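Local coordinates for protein putative acetyltransferase (Streptococcus mutans, PDB 4E2A) that probably transfers an acyl group, most likely acetyl from acetyl-CoA, to an unidentified acceptor, as a putative member of the GNAT family of N-acetyltransferases, at residues 54-57 against 58-62; 142-145 against 146-150. One frame throughout, in Å; residues are numbered along the deposited sequence.

How the contacts relate
Coming from the N terminus, the chain runs through strand 38-42 into helix 48-63, where contact 1 covers its later turns. It then passes two more helices and strands 94-101, 104-113 and 125-133 before contact 2 opens helix 142-157, which crosses over to strand 161-167. Each contact joins neighbouring turns of one helix, so neither closes a long loop; they come in series and neither nest nor cross. The centres of contact 1 and contact 2 lie about 18 Å apart. Contact 1 and contact 2 do not touch, their nearest atoms being about 9 Å apart. What relates them is the central sheet: residues of both lie on strands 104-113 and 125-133, while contact 2 also reaches strand 38-42 and contact 1 reaches helix 69-79.

Contact 1: 54-57 against 58-62; sequences IAIQ and TFRET
The guanidinium of R60 meets the CG2 methyl of I56 at its edge, close to the guanidinium plane, with R60 NH2 to I56 CG2 at 3.5 Å. One residue on, the side chains of Q57 and E61 cross, the planes of their end groups 89° apart, and E61 OE2 sits 3.8 Å from Q57 CG. Both pairs are i to i+4 neighbours on helix 48-63, the first helix of this GNAT-type fold. I56 and R60 leave the helix flank to flank in the same direction, and the bend of R60 at chi3 (-59°) turns the guanidinium back beside the isoleucine, edge first; F76 of helix 69-79 touches both.

The side toward the sheet is greasier. T58 CG2 packs on I54 CG1 at 4.0 Å, and both residues rest on F108 and L134. With chi1 at 55°, T58 OG1 is held between the backbone N and the carbonyl carbon and faces back along the helix, 2.9 Å from I54 O and 3.2 Å from A55 O. The ring of F59 leads away from 54-57, stacks on F75, meets F63 and reaches V196 of the second subunit.

Underneath run the helical backbone bonds, from T58 N to I54 O through E61 N to Q57 O, the one from F59 N to A55 O being the most bent. A turn on, T58 O takes two donors from opposite faces of its plane: T62 OG1 at 2.9 Å and T62 N at 3.0 Å.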
ATOM      1  N   ILE B  54      16.179  17.224   5.628  1.00 22.94           N
ATOM      2  CA  ILE B  54      15.351  17.111   6.803  1.00 24.72           C
ATOM      3  C   ILE B  54      14.403  15.918   6.661  1.00 24.72           C
ATOM      4  O   ILE B  54      14.187  15.187   7.620  1.00 23.97           O
ATOM      5  CB  ILE B  54      14.583  18.414   7.114  1.00 25.30           C
ATOM      6  CG1 ILE B  54      13.854  18.280   8.446  1.00 27.26           C
ATOM      7  CG2 ILE B  54      13.565  18.717   6.041  1.00 21.59           C
ATOM      8  CD1 ILE B  54      13.432  19.628   9.046  1.00 34.97           C
ATOM      9  N   ALA B  55      13.857  15.711   5.464  1.00 20.73           N
ATOM     10  CA  ALA B  55      13.023  14.541   5.216  1.00 19.86           C
ATOM     11  C   ALA B  55      13.789  13.245   5.538  1.00 21.86           C
ATOM     12  O   ALA B  55      13.264  12.358   6.219  1.00 19.34           O
ATOM     13  CB  ALA B  55      12.518  14.537   3.790  1.00 20.72           C
ATOM     14  N   ILE B  56      15.042  13.149   5.103  1.00 18.88           N
ATOM     15  CA  ILE B  56      15.804  11.933   5.397  1.00 21.61           C
ATOM     16  C   ILE B  56      16.114  11.832   6.896  1.00 21.72           C
ATOM     17  O   ILE B  56      15.945  10.777   7.529  1.00 18.09           O
ATOM     18  CB  ILE B  56      17.082  11.835   4.550  1.00 26.16           C
ATOM     19  CG1 ILE B  56      16.709  11.553   3.091  1.00 25.31           C
ATOM     20  CG2 ILE B  56      18.005  10.758   5.093  1.00 31.58           C
ATOM     21  CD1 ILE B  56      17.882  11.647   2.115  1.00 26.95           C
ATOM     22  N   GLN B  57      16.545  12.935   7.478  1.00 23.31           N
ATOM     23  CA  GLN B  57      16.928  12.871   8.871  1.00 20.34           C
ATOM     24  C   GLN B  57      15.761  12.492   9.790  1.00 22.03           C
ATOM     25  O   GLN B  57      15.937  11.674  10.697  1.00 19.45           O
ATOM     26  CB  GLN B  57      17.608  14.149   9.338  1.00 17.99           C
ATOM     27  CG  GLN B  57      18.313  13.908  10.669  1.00 28.67           C
ATOM     28  CD  GLN B  57      18.957  15.152  11.224  1.00 49.97           C
ATOM     29  OE1 GLN B  57      19.061  15.312  12.446  1.00 57.89           O
ATOM     30  NE2 GLN B  57      19.398  16.046  10.336  1.00 42.07           N
ATOM     31  N   THR B  58      14.581  13.066   9.554  1.00 19.12           N
ATOM     32  CA  THR B  58      13.409  12.734  10.362  1.00 19.63           C
ATOM     33  C   THR B  58      12.967  11.282  10.166  1.00 20.42           C
ATOM     34  O   THR B  58      12.484  10.650  11.102  1.00 20.38           O
ATOM     35  CB  THR B  58      12.223  13.715  10.137  1.00 20.35           C
ATOM     36  OG1 THR B  58      11.871  13.789   8.739  1.00 22.03           O
ATOM     37  CG2 THR B  58      12.606  15.115  10.623  1.00 16.43           C
ATOM     38  N   PHE B  59      13.142  10.753   8.952  1.00 19.02           N
ATOM     39  CA  PHE B  59      12.711   9.386   8.691  1.00 26.88           C
ATOM     40  C   PHE B  59      13.638   8.421   9.450  1.00 20.46           C
ATOM     41  O   PHE B  59      13.194   7.462  10.087  1.00 23.68           O
ATOM     42  CB  PHE B  59      12.690   9.073   7.184  1.00 20.94           C
ATOM     43  CG  PHE B  59      11.888   7.822   6.842  1.00 28.89           C
ATOM     44  CD1 PHE B  59      12.494   6.574   6.833  1.00 32.24           C
ATOM     45  CD2 PHE B  59      10.534   7.906   6.532  1.00 30.75           C
ATOM     46  CE1 PHE B  59      11.771   5.424   6.519  1.00 25.20           C
ATOM     47  CE2 PHE B  59       9.796   6.759   6.217  1.00 28.27           C
ATOM     48  CZ  PHE B  59      10.421   5.518   6.205  1.00 23.63           C
ATOM     49  N   ARG B  60      14.925   8.726   9.397  1.00 22.77           N
ATOM     50  CA  ARG B  60      15.968   7.981  10.100  1.00 26.54           C
ATOM     51  C   ARG B  60      15.704   8.009  11.613  1.00 33.12           C
ATOM     52  O   ARG B  60      15.682   6.968  12.274  1.00 23.75           O
ATOM     53  CB  ARG B  60      17.319   8.631   9.779  1.00 25.08           C
ATOM     54  CG  ARG B  60      18.545   7.809  10.109  1.00 43.31           C
ATOM     55  CD  ARG B  60      19.832   8.570   9.726  1.00 35.15           C
ATOM     56  NE  ARG B  60      19.877   8.905   8.306  1.00 42.85           N
ATOM     57  CZ  ARG B  60      20.650   8.292   7.410  1.00 58.77           C
ATOM     58  NH1 ARG B  60      21.460   7.311   7.786  1.00 78.86           N
ATOM     59  NH2 ARG B  60      20.625   8.668   6.140  1.00 42.32           N
ATOM     60  N   GLU B  61      15.486   9.202  12.158  1.00 25.35           N
ATOM     61  CA  GLU B  61      15.139   9.339  13.579  1.00 28.33           C
ATOM     62  C   GLU B  61      13.909   8.541  13.998  1.00 34.10           C
ATOM     63  O   GLU B  61      13.866   7.991  15.102  1.00 28.22           O
ATOM     64  CB  GLU B  61      14.934  10.815  13.949  1.00 24.44           C
ATOM     65  CG  GLU B  61      16.221  11.608  13.928  1.00 32.19           C
ATOM     66  CD  GLU B  61      16.020  13.109  14.110  1.00 30.83           C
ATOM     67  OE1 GLU B  61      14.852  13.582  14.090  1.00 31.81           O
ATOM     68  OE2 GLU B  61      17.050  13.806  14.272  1.00 28.09           O
ATOM     69  N   THR B  62      12.904   8.492  13.130  1.00 22.52           N
ATOM     70  CA  THR B  62      11.632   7.855  13.467  1.00 22.10           C
ATOM     71  C   THR B  62      11.719   6.332  13.331  1.00 27.55           C
ATOM     72  O   THR B  62      11.102   5.600  14.092  1.00 23.96           O
ATOM     73  CB  THR B  62      10.479   8.392  12.555  1.00 20.35           C
ATOM     74  OG1 THR B  62      10.260   9.776  12.829  1.00 29.98           O
ATOM     75  CG2 THR B  62       9.178   7.613  12.765  1.00 31.41           C
TER

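Contact 2: 142-145 against 146-150; sequences LGKQ and LFEFA
K144 O receives the backbone N of E148 at 2.8 Å in a fairly straight bond (166° at the hydrogen), while E148 CG crowds the same oxygen at 3.0 Å. Above this bond the two side chains rise from the helix together. K144 is fully extended, so it passes the carboxylate alongside: its CE is 3.2 Å from E148 OE2, but NZ has gone by and stands 4.4 Å from that oxygen, too far for a salt bridge, though the opposite charges probably still attract. OE2 has its polar partner in Y180 OH, and the Y180 ring also meets F147 edge-to-face.

The two preceding helical bonds, L146 N to L142 O and F147 N to G143 O, are both 2.9 Å long, and F149 N to Q145 O follows at 3.0 Å. Across the helix, L142 and L146 lie on strands 38-42 and 104-113, and F149 meets Y97 edge-to-face.

L142 and G143 close a QGLGLG run that matches the GNAT signature, which in relatives cradles the acetyl-CoA pyrophosphate; the helix starting here is the crossover of the beta-alpha-beta unit 125-133, 142-157, 161-167.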
ATOM      1  N   LEU B 142       6.168  22.551  18.616  1.00 24.24           N
ATOM      2  CA  LEU B 142       6.162  22.878  17.190  1.00 27.01           C
ATOM      3  C   LEU B 142       5.241  21.945  16.395  1.00 25.80           C
ATOM      4  O   LEU B 142       4.647  22.358  15.408  1.00 21.52           O
ATOM      5  CB  LEU B 142       7.564  22.858  16.612  1.00 27.12           C
ATOM      6  CG  LEU B 142       8.571  23.847  17.211  1.00 28.83           C
ATOM      7  CD1 LEU B 142       9.946  23.531  16.661  1.00 24.87           C
ATOM      8  CD2 LEU B 142       8.196  25.315  16.941  1.00 29.69           C
ATOM      9  N   GLY B 143       5.113  20.693  16.828  1.00 25.87           N
ATOM     10  CA  GLY B 143       4.249  19.746  16.120  1.00 26.24           C
ATOM     11  C   GLY B 143       2.782  20.189  16.140  1.00 24.51           C
ATOM     12  O   GLY B 143       2.086  20.219  15.117  1.00 25.82           O
ATOM     13  N   LYS B 144       2.311  20.523  17.331  1.00 25.99           N
ATOM     14  CA  LYS B 144       0.964  21.031  17.518  1.00 28.73           C
ATOM     15  C   LYS B 144       0.747  22.273  16.671  1.00 26.80           C
ATOM     16  O   LYS B 144      -0.270  22.403  15.990  1.00 22.53           O
ATOM     17  CB  LYS B 144       0.721  21.347  18.995  1.00 30.33           C
ATOM     18  CG  LYS B 144      -0.585  22.028  19.277  1.00 30.21           C
ATOM     19  CD  LYS B 144      -0.882  22.069  20.764  1.00 37.01           C
ATOM     20  CE  LYS B 144      -2.074  22.969  21.066  1.00 43.88           C
ATOM     21  NZ  LYS B 144      -2.367  23.021  22.532  1.00 58.86           N
ATOM     22  N   GLN B 145       1.711  23.186  16.695  1.00 25.11           N
ATOM     23  CA  GLN B 145       1.573  24.420  15.935  1.00 25.29           C
ATOM     24  C   GLN B 145       1.479  24.143  14.431  1.00 29.48           C
ATOM     25  O   GLN B 145       0.692  24.760  13.733  1.00 23.35           O
ATOM     26  CB  GLN B 145       2.748  25.355  16.214  1.00 28.20           C
ATOM     27  CG  GLN B 145       2.537  26.771  15.730  1.00 43.18           C
ATOM     28  CD  GLN B 145       3.635  27.704  16.198  1.00 52.33           C
ATOM     29  OE1 GLN B 145       4.370  27.392  17.143  1.00 41.52           O
ATOM     30  NE2 GLN B 145       3.764  28.851  15.531  1.00 47.39           N
ATOM     31  N   LEU B 146       2.283  23.209  13.935  1.00 21.19           N
ATOM     32  CA  LEU B 146       2.242  22.879  12.509  1.00 22.56           C
ATOM     33  C   LEU B 146       0.932  22.135  12.142  1.00 17.49           C
ATOM     34  O   LEU B 146       0.369  22.382  11.089  1.00 23.04           O
ATOM     35  CB  LEU B 146       3.487  22.097  12.095  1.00 19.72           C
ATOM     36  CG  LEU B 146       3.777  21.847  10.609  1.00 22.50           C
ATOM     37  CD1 LEU B 146       3.632  23.085   9.738  1.00 18.51           C
ATOM     38  CD2 LEU B 146       5.198  21.239  10.446  1.00 18.41           C
ATOM     39  N   PHE B 147       0.445  21.256  13.018  1.00 17.60           N
ATOM     40  CA  PHE B 147      -0.823  20.571  12.780  1.00 22.93           C
ATOM     41  C   PHE B 147      -1.985  21.557  12.775  1.00 27.58           C
ATOM     42  O   PHE B 147      -2.858  21.489  11.909  1.00 19.07           O
ATOM     43  CB  PHE B 147      -1.068  19.442  13.785  1.00 24.31           C
ATOM     44  CG  PHE B 147      -2.276  18.573  13.458  1.00 22.97           C
ATOM     45  CD1 PHE B 147      -2.231  17.643  12.422  1.00 22.21           C
ATOM     46  CD2 PHE B 147      -3.441  18.675  14.200  1.00 29.27           C
ATOM     47  CE1 PHE B 147      -3.333  16.838  12.126  1.00 29.14           C
ATOM     48  CE2 PHE B 147      -4.552  17.868  13.920  1.00 28.68           C
ATOM     49  CZ  PHE B 147      -4.498  16.943  12.886  1.00 25.21           C
ATOM     50  N   GLU B 148      -1.977  22.497  13.719  1.00 19.39           N
ATOM     51  CA  GLU B 148      -2.994  23.534  13.754  1.00 25.37           C
ATOM     52  C   GLU B 148      -2.949  24.460  12.529  1.00 28.71           C
ATOM     53  O   GLU B 148      -3.993  24.907  12.038  1.00 25.53           O
ATOM     54  CB  GLU B 148      -2.915  24.309  15.082  1.00 20.40           C
ATOM     55  CG  GLU B 148      -3.063  23.371  16.276  1.00 25.88           C
ATOM     56  CD  GLU B 148      -3.549  24.050  17.550  1.00 28.20           C
ATOM     57  OE1 GLU B 148      -3.498  25.290  17.609  1.00 37.47           O
ATOM     58  OE2 GLU B 148      -3.996  23.326  18.475  1.00 36.19           O
ATOM     59  N   PHE B 149      -1.745  24.734  12.027  1.00 25.51           N
ATOM     60  CA  PHE B 149      -1.592  25.472  10.778  1.00 28.14           C
ATOM     61  C   PHE B 149      -2.206  24.678   9.615  1.00 28.73           C
ATOM     62  O   PHE B 149      -2.862  25.252   8.734  1.00 24.20           O
ATOM     63  CB  PHE B 149      -0.106  25.785  10.514  1.00 23.35           C
ATOM     64  CG  PHE B 149       0.167  26.428   9.176  1.00 25.52           C
ATOM     65  CD1 PHE B 149       0.187  27.822   9.043  1.00 21.15           C
ATOM     66  CD2 PHE B 149       0.432  25.644   8.047  1.00 26.22           C
ATOM     67  CE1 PHE B 149       0.438  28.429   7.804  1.00 33.28           C
ATOM     68  CE2 PHE B 149       0.699  26.234   6.809  1.00 21.40           C
ATOM     69  CZ  PHE B 149       0.699  27.638   6.685  1.00 34.93           C
ATOM     70  N   ALA B 150      -1.974  23.365   9.600  1.00 24.66           N
ATOM     71  CA  ALA B 150      -2.558  22.511   8.559  1.00 20.29           C
ATOM     72  C   ALA B 150      -4.084  22.566   8.553  1.00 24.83           C
ATOM     73  O   ALA B 150      -4.685  22.659   7.478  1.00 19.46           O
ATOM     74  CB  ALA B 150      -2.085  21.054   8.693  1.00 18.85           C
TER